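Local atomic coordinates of tumor necrosis factor receptor superfamily member 11B (Mus musculus, PDB entry 4E4D), a protein that acts as a secreted decoy receptor for the cytokine RANKL, neutralising its drive to osteoclast formation and so restraining bone resorption. Residues C44-Y49 with C59-S63; C66-Q70 with L92-C97. All blocks are in the same frame, centred on the assembly; numbering follows the deposited sequence.

How the interactions relate
Interaction 1 closes before interaction 2 opens: residues 44-49 and 59-63 pair within the second TNFR cysteine-rich repeat, and after two intervening residues 66-70 begins the contact that reaches 92-97 in the third repeat. Their centres lie about 22 Å apart along an elongated, helix-free chain, and beyond adjoining in sequence the two do not touch. Interaction 1 is internal to one repeat, a two-stranded antiparallel pair (48-49 with 60-61) tied by a disulfide; interaction 2 joins two repeats, setting a loop against the hairpin 90-93/96-99. Both also meet two chains of the RANKL ligand, with the salt bridges to it made at interaction 2, so the receptor's disulfide-braced rod presents successive repeats along the ligand.

Interaction 1: residues C44-Y49 with C59-S63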
ATOM      1  N   CYS B  44      28.498  21.094   4.713  1.00 75.68           N
ATOM      2  CA  CYS B  44      27.728  19.891   4.418  1.00 73.18           C
ATOM      3  C   CYS B  44      28.637  18.786   3.899  1.00 73.21           C
ATOM      4  O   CYS B  44      29.527  19.042   3.091  1.00 74.81           O
ATOM      5  CB  CYS B  44      26.649  20.188   3.372  1.00 72.18           C
ATOM      6  SG  CYS B  44      25.271  21.189   3.968  1.00 71.81           S
ATOM      7  N   PRO B  45      28.414  17.549   4.360  1.00 71.62           N
ATOM      8  CA  PRO B  45      29.186  16.421   3.829  1.00 71.69           C
ATOM      9  C   PRO B  45      28.868  16.190   2.356  1.00 70.99           C
ATOM     10  O   PRO B  45      27.934  16.792   1.829  1.00 70.23           O
ATOM     11  CB  PRO B  45      28.715  15.239   4.681  1.00 70.06           C
ATOM     12  CG  PRO B  45      27.367  15.631   5.168  1.00 68.48           C
ATOM     13  CD  PRO B  45      27.411  17.117   5.349  1.00 69.87           C
ATOM     14  N   ASP B  46      29.638  15.328   1.703  1.00 71.44           N
ATOM     15  CA  ASP B  46      29.447  15.058   0.284  1.00 71.00           C
ATOM     16  C   ASP B  46      28.045  14.513   0.018  1.00 68.47           C
ATOM     17  O   ASP B  46      27.483  13.789   0.840  1.00 67.03           O
ATOM     18  CB  ASP B  46      30.503  14.067  -0.209  1.00 72.71           C
ATOM     19  CG  ASP B  46      30.564  13.982  -1.720  1.00 82.43           C
ATOM     20  OD1 ASP B  46      30.198  14.971  -2.390  1.00 81.45           O
ATOM     21  OD2 ASP B  46      30.985  12.927  -2.239  1.00 89.16           O
ATOM     22  N   HIS B  47      27.487  14.879  -1.134  1.00 68.14           N
ATOM     23  CA  HIS B  47      26.163  14.418  -1.548  1.00 66.04           C
ATOM     24  C   HIS B  47      25.053  14.948  -0.641  1.00 65.01           C
ATOM     25  O   HIS B  47      24.074  14.254  -0.373  1.00 63.22           O
ATOM     26  CB  HIS B  47      26.118  12.889  -1.599  1.00 64.72           C
ATOM     27  CG  HIS B  47      27.169  12.285  -2.477  1.00 65.83           C
ATOM     28  ND1 HIS B  47      28.171  11.473  -1.990  1.00 67.58           N
ATOM     29  CD2 HIS B  47      27.380  12.385  -3.811  1.00 66.47           C
ATOM     30  CE1 HIS B  47      28.950  11.093  -2.987  1.00 69.10           C
ATOM     31  NE2 HIS B  47      28.492  11.634  -4.102  1.00 69.01           N
ATOM     32  N   SER B  48      25.208  16.184  -0.179  1.00 66.33           N
ATOM     33  CA  SER B  48      24.186  16.842   0.627  1.00 65.74           C
ATOM     34  C   SER B  48      24.300  18.350   0.445  1.00 67.60           C
ATOM     35  O   SER B  48      25.266  18.834  -0.146  1.00 69.35           O
ATOM     36  CB  SER B  48      24.330  16.465   2.103  1.00 65.37           C
ATOM     37  OG  SER B  48      25.594  16.848   2.615  1.00 67.20           O
ATOM     38  N   TYR B  49      23.322  19.095   0.948  1.00 67.42           N
ATOM     39  CA  TYR B  49      23.299  20.536   0.732  1.00 69.33           C
ATOM     40  C   TYR B  49      22.373  21.269   1.697  1.00 69.34           C
ATOM     41  O   TYR B  49      21.619  20.656   2.451  1.00 67.73           O
ATOM     42  CB  TYR B  49      22.852  20.836  -0.700  1.00 69.68           C
ATOM     43  CG  TYR B  49      21.364  20.671  -0.909  1.00 68.27           C
ATOM     44  CD1 TYR B  49      20.823  19.438  -1.244  1.00 66.22           C
ATOM     45  CD2 TYR B  49      20.500  21.747  -0.761  1.00 69.20           C
ATOM     46  CE1 TYR B  49      19.464  19.283  -1.430  1.00 65.12           C
ATOM     47  CE2 TYR B  49      19.140  21.601  -0.944  1.00 68.18           C
ATOM     48  CZ  TYR B  49      18.628  20.366  -1.279  1.00 66.12           C
ATOM     49  OH  TYR B  49      17.275  20.210  -1.468  1.00 65.29           O
ATOM     50  N   CYS B  59      22.249  18.109   7.060  1.00 65.13           N
ATOM     51  CA  CYS B  59      22.058  18.621   5.707  1.00 65.40           C
ATOM     52  C   CYS B  59      21.014  17.811   4.944  1.00 63.56           C
ATOM     53  O   CYS B  59      20.700  16.679   5.311  1.00 62.11           O
ATOM     54  CB  CYS B  59      23.381  18.614   4.937  1.00 66.62           C
ATOM     55  SG  CYS B  59      24.525  19.939   5.391  1.00 79.29           S
ATOM     56  N   VAL B  60      20.484  18.401   3.878  1.00 63.82           N
ATOM     57  CA  VAL B  60      19.475  17.747   3.054  1.00 62.36           C
ATOM     58  C   VAL B  60      20.136  16.923   1.956  1.00 61.97           C
ATOM     59  O   VAL B  60      21.011  17.409   1.242  1.00 63.29           O
ATOM     60  CB  VAL B  60      18.529  18.776   2.409  1.00 63.08           C
ATOM     61  CG1 VAL B  60      17.432  18.074   1.627  1.00 61.69           C
ATOM     62  CG2 VAL B  60      17.930  19.685   3.473  1.00 63.84           C
ATOM     63  N   TYR B  61      19.705  15.674   1.825  1.00 60.32           N
ATOM     64  CA  TYR B  61      20.283  14.756   0.850  1.00 59.93           C
ATOM     65  C   TYR B  61      19.942  15.170  -0.577  1.00 60.28           C
ATOM     66  O   TYR B  61      18.810  15.557  -0.868  1.00 59.95           O
ATOM     67  CB  TYR B  61      19.777  13.338   1.114  1.00 58.22           C
ATOM     68  CG  TYR B  61      20.454  12.270   0.288  1.00 57.95           C
ATOM     69  CD1 TYR B  61      21.830  12.100   0.333  1.00 59.06           C
ATOM     70  CD2 TYR B  61      19.716  11.416  -0.518  1.00 56.76           C
ATOM     71  CE1 TYR B  61      22.452  11.119  -0.413  1.00 59.04           C
ATOM     72  CE2 TYR B  61      20.329  10.431  -1.266  1.00 56.65           C
ATOM     73  CZ  TYR B  61      21.696  10.287  -1.209  1.00 57.81           C
ATOM     74  OH  TYR B  61      22.311   9.307  -1.953  1.00 57.92           O
ATOM     75  N   CYS B  62      20.928  15.092  -1.464  1.00 61.15           N
ATOM     76  CA  CYS B  62      20.711  15.398  -2.871  1.00 61.63           C
ATOM     77  C   CYS B  62      19.940  14.268  -3.536  1.00 60.67           C
ATOM     78  O   CYS B  62      20.415  13.135  -3.614  1.00 59.32           O
ATOM     79  CB  CYS B  62      22.042  15.624  -3.585  1.00 63.22           C
ATOM     80  SG  CYS B  62      22.891  17.132  -3.064  1.00 77.02           S
ATOM     81  N   SER B  63      18.741  14.589  -4.009  1.00 64.85           N
ATOM     82  CA  SER B  63      17.855  13.594  -4.588  1.00 61.81           C
ATOM     83  C   SER B  63      16.712  14.289  -5.316  1.00 61.25           C
ATOM     84  O   SER B  63      16.422  15.454  -5.047  1.00 64.37           O
ATOM     85  CB  SER B  63      17.304  12.687  -3.487  1.00 56.73           C
ATOM     86  OG  SER B  63      16.662  13.450  -2.482  1.00 59.15           O
TER
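Ser48-Tyr49 and Val60-Tyr61 form a short antiparallel pair. Ser48 and Tyr61 are a non-hydrogen-bonded pair with CA atoms 4.4 Å apart; Tyr49 CA and Val60 CA, in the hydrogen-bonded pair, are 5.3 Å apart. Here Tyr49 N to Val60 O and Val60 N to Tyr49 O are both 2.9 Å. A weak bond from Cys62 N to His47 O (3.4 Å, nearly linear) prolongs the pairing. Before the strand, the chain turns back so that Ser48 OG reaches Pro45 O at a very short 2.5 Å, and the Cys44 SG-Cys59 SG disulfide (2.0 Å, chi3 -84°) ties the two segments covalently. Tyr49 and Val60 share one face: Val60 CB sits 4.2 Å from the Tyr49 ring centroid, 20° off its normal, a CH-pi contact, while Cys62 SG lies 3.6 Å from Tyr49 CD1. Cys62 itself is disulfide-bonded to Cys76. On the other face, Tyr61 packs against the RANKL backbone. A short hairpin closed by one disulfide, with a second cystine leading away from it, is characteristic of the TNFR cysteine-rich repeat, here the second of this receptor.

Interaction 2: residues C66-Q70 with L92-C97; sequences CKELQ and LEIEFC
This contact spans the junction of the second and third TNFR cysteine-rich repeats, where a loop packs on a beta hairpin. Residues 66-70 have no strand pairing with 92-97; Lys67 to Gln70 is a type I turn, braced by Lys67 N donating to Gln70 OE1 (2.9 Å). The closest CA pairs are Lys67-Phe96 (7.2 Å) and Leu69-Cys97 (6.3 Å), so side chains bridge the gap. Leu92 lies in the first hairpin strand, 90-93, its CD1 4.0 Å from Gln70 NE2. From Glu93 to Phe96 the chain makes a type II' turn, with Ile94 at phi/psi 61/-92; Glu93 N to Phe96 O is 2.9 Å and Phe96 N to Glu93 O 3.2 Å. Lys67 CG packs 3.5 Å from the backbone O of Glu95 (chi1 m, chi2 m), whose OE1 makes a long salt bridge to Lys67 NZ (3.8 Å); its stronger partners are on RANKL, OE1 salt-bridging basic side chains of two ligand chains and OE2 hydrogen-bonding an aromatic one. The Phe96 ring (chi1 m) meets a RANKL aromatic side chain, planes about 20° apart, and turns its edge to Glu68 OE1, 3.8 Å from Phe96 CD1, while Glu68 OE2 salt-bridges RANKL. Cys97 (chi1 m), disulfide-bonded to Cys86, closes the contact: its CB lies 4.1 Å from Leu69 CB and its SG 3.4 Å from Gln70 CG.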
ATOM      1  N   CYS B  66      18.426  11.382 -11.592  1.00 59.66           N
ATOM      2  CA  CYS B  66      17.820  11.776 -12.861  1.00 61.81           C
ATOM      3  C   CYS B  66      17.240  10.568 -13.594  1.00 59.44           C
ATOM      4  O   CYS B  66      17.870   9.514 -13.668  1.00 58.88           O
ATOM      5  CB  CYS B  66      18.847  12.479 -13.750  1.00 66.38           C
ATOM      6  SG  CYS B  66      19.359  14.110 -13.154  1.00 80.84           S
ATOM      7  N   LYS B  67      16.038  10.734 -14.139  1.00 59.39           N
ATOM      8  CA  LYS B  67      15.347   9.651 -14.833  1.00 58.52           C
ATOM      9  C   LYS B  67      16.001   9.319 -16.179  1.00 59.50           C
ATOM     10  O   LYS B  67      17.048   9.865 -16.523  1.00 60.82           O
ATOM     11  CB  LYS B  67      13.868  10.004 -15.029  1.00 69.97           C
ATOM     12  CG  LYS B  67      13.033   9.934 -13.756  1.00 67.65           C
ATOM     13  CD  LYS B  67      13.215  11.165 -12.885  1.00 69.07           C
ATOM     14  CE  LYS B  67      12.262  11.154 -11.701  1.00 67.24           C
ATOM     15  NZ  LYS B  67      12.571  10.062 -10.735  1.00 75.39           N
ATOM     16  N   GLU B  68      15.368   8.424 -16.935  1.00 61.58           N
ATOM     17  CA  GLU B  68      15.945   7.887 -18.167  1.00 59.77           C
ATOM     18  C   GLU B  68      16.215   8.954 -19.224  1.00 61.81           C
ATOM     19  O   GLU B  68      17.335   9.074 -19.724  1.00 64.60           O
ATOM     20  CB  GLU B  68      15.027   6.815 -18.763  1.00 58.96           C
ATOM     21  CG  GLU B  68      14.895   5.555 -17.917  1.00 57.24           C
ATOM     22  CD  GLU B  68      13.994   5.744 -16.713  1.00 59.48           C
ATOM     23  OE1 GLU B  68      12.944   6.407 -16.850  1.00 57.71           O
ATOM     24  OE2 GLU B  68      14.338   5.233 -15.627  1.00 66.77           O
ATOM     25  N   LEU B  69      15.183   9.715 -19.575  1.00 62.49           N
ATOM     26  CA  LEU B  69      15.306  10.717 -20.627  1.00 64.68           C
ATOM     27  C   LEU B  69      15.533  12.105 -20.041  1.00 65.85           C
ATOM     28  O   LEU B  69      15.000  13.096 -20.542  1.00 67.49           O
ATOM     29  CB  LEU B  69      14.055  10.720 -21.508  1.00 68.67           C
ATOM     30  CG  LEU B  69      13.641   9.363 -22.081  1.00 64.15           C
ATOM     31  CD1 LEU B  69      12.547   9.543 -23.120  1.00 66.57           C
ATOM     32  CD2 LEU B  69      14.835   8.633 -22.677  1.00 64.34           C
ATOM     33  N   GLN B  70      16.326  12.168 -18.976  1.00 68.50           N
ATOM     34  CA  GLN B  70      16.644  13.435 -18.333  1.00 66.30           C
ATOM     35  C   GLN B  70      18.139  13.714 -18.374  1.00 67.44           C
ATOM     36  O   GLN B  70      18.952  12.799 -18.495  1.00 66.87           O
ATOM     37  CB  GLN B  70      16.164  13.437 -16.879  1.00 64.77           C
ATOM     38  CG  GLN B  70      14.677  13.686 -16.713  1.00 64.46           C
ATOM     39  CD  GLN B  70      14.286  13.930 -15.268  1.00 63.43           C
ATOM     40  OE1 GLN B  70      14.876  13.363 -14.348  1.00 63.14           O
ATOM     41  NE2 GLN B  70      13.294  14.786 -15.062  1.00 64.24           N
ATOM     42  N   LEU B  92       8.049  16.280 -17.596  1.00 65.81           N
ATOM     43  CA  LEU B  92       7.987  15.340 -16.484  1.00 61.47           C
ATOM     44  C   LEU B  92       6.555  15.145 -15.991  1.00 60.86           C
ATOM     45  O   LEU B  92       5.930  16.073 -15.475  1.00 63.32           O
ATOM     46  CB  LEU B  92       8.876  15.815 -15.334  1.00 57.06           C
ATOM     47  CG  LEU B  92       8.982  14.855 -14.145  1.00 57.88           C
ATOM     48  CD1 LEU B  92       9.559  13.515 -14.581  1.00 51.95           C
ATOM     49  CD2 LEU B  92       9.821  15.467 -13.035  1.00 53.62           C
ATOM     50  N   GLU B  93       6.045  13.930 -16.164  1.00 66.05           N
ATOM     51  CA  GLU B  93       4.718  13.567 -15.683  1.00 70.51           C
ATOM     52  C   GLU B  93       4.836  12.410 -14.695  1.00 62.91           C
ATOM     53  O   GLU B  93       5.059  11.266 -15.090  1.00 54.66           O
ATOM     54  CB  GLU B  93       3.817  13.171 -16.857  1.00 71.81           C
ATOM     55  CG  GLU B  93       2.406  12.768 -16.458  1.00 72.30           C
ATOM     56  CD  GLU B  93       1.626  13.901 -15.820  1.00 81.25           C
ATOM     57  OE1 GLU B  93       0.534  13.640 -15.273  1.00 86.00           O
ATOM     58  OE2 GLU B  93       2.101  15.055 -15.868  1.00 89.22           O
ATOM     59  N   ILE B  94       4.689  12.721 -13.411  1.00 57.76           N
ATOM     60  CA  ILE B  94       4.846  11.735 -12.342  1.00 57.99           C
ATOM     61  C   ILE B  94       6.257  11.136 -12.331  1.00 50.77           C
ATOM     62  O   ILE B  94       7.158  11.689 -11.698  1.00 51.89           O
ATOM     63  CB  ILE B  94       3.775  10.617 -12.419  1.00 61.64           C
ATOM     64  CG1 ILE B  94       2.393  11.170 -12.069  1.00 60.79           C
ATOM     65  CG2 ILE B  94       4.094   9.489 -11.452  1.00 55.59           C
ATOM     66  CD1 ILE B  94       1.736  11.954 -13.174  1.00 71.68           C
ATOM     67  N   GLU B  95       6.454  10.022 -13.033  1.00 51.26           N
ATOM     68  CA  GLU B  95       7.726   9.301 -12.986  1.00 44.65           C
ATOM     69  C   GLU B  95       8.496   9.325 -14.303  1.00 48.98           C
ATOM     70  O   GLU B  95       9.678   8.977 -14.336  1.00 41.64           O
ATOM     71  CB  GLU B  95       7.497   7.840 -12.591  1.00 44.10           C
ATOM     72  CG  GLU B  95       7.288   7.608 -11.105  1.00 53.05           C
ATOM     73  CD  GLU B  95       8.498   7.986 -10.277  1.00 46.45           C
ATOM     74  OE1 GLU B  95       9.630   7.650 -10.683  1.00 65.58           O
ATOM     75  OE2 GLU B  95       8.318   8.625  -9.220  1.00 46.76           O
ATOM     76  N   PHE B  96       7.838   9.723 -15.387  1.00 57.01           N
ATOM     77  CA  PHE B  96       8.444   9.599 -16.708  1.00 49.51           C
ATOM     78  C   PHE B  96       8.356  10.874 -17.536  1.00 52.30           C
ATOM     79  O   PHE B  96       7.450  11.688 -17.362  1.00 53.21           O
ATOM     80  CB  PHE B  96       7.794   8.443 -17.470  1.00 46.62           C
ATOM     81  CG  PHE B  96       7.941   7.115 -16.786  1.00 44.16           C
ATOM     82  CD1 PHE B  96       9.182   6.512 -16.683  1.00 41.23           C
ATOM     83  CD2 PHE B  96       6.841   6.468 -16.249  1.00 45.20           C
ATOM     84  CE1 PHE B  96       9.326   5.293 -16.055  1.00 39.28           C
ATOM     85  CE2 PHE B  96       6.979   5.246 -15.619  1.00 43.36           C
ATOM     86  CZ  PHE B  96       8.224   4.659 -15.523  1.00 40.35           C
ATOM     87  N   CYS B  97       9.315  11.031 -18.442  1.00 48.84           N
ATOM     88  CA  CYS B  97       9.316  12.143 -19.380  1.00 51.90           C
ATOM     89  C   CYS B  97       8.488  11.773 -20.605  1.00 54.09           C
ATOM     90  O   CYS B  97       8.996  11.180 -21.556  1.00 53.80           O
ATOM     91  CB  CYS B  97      10.745  12.485 -19.799  1.00 51.17           C
ATOM     92  SG  CYS B  97      11.802  13.024 -18.437  1.00 61.59           S
TER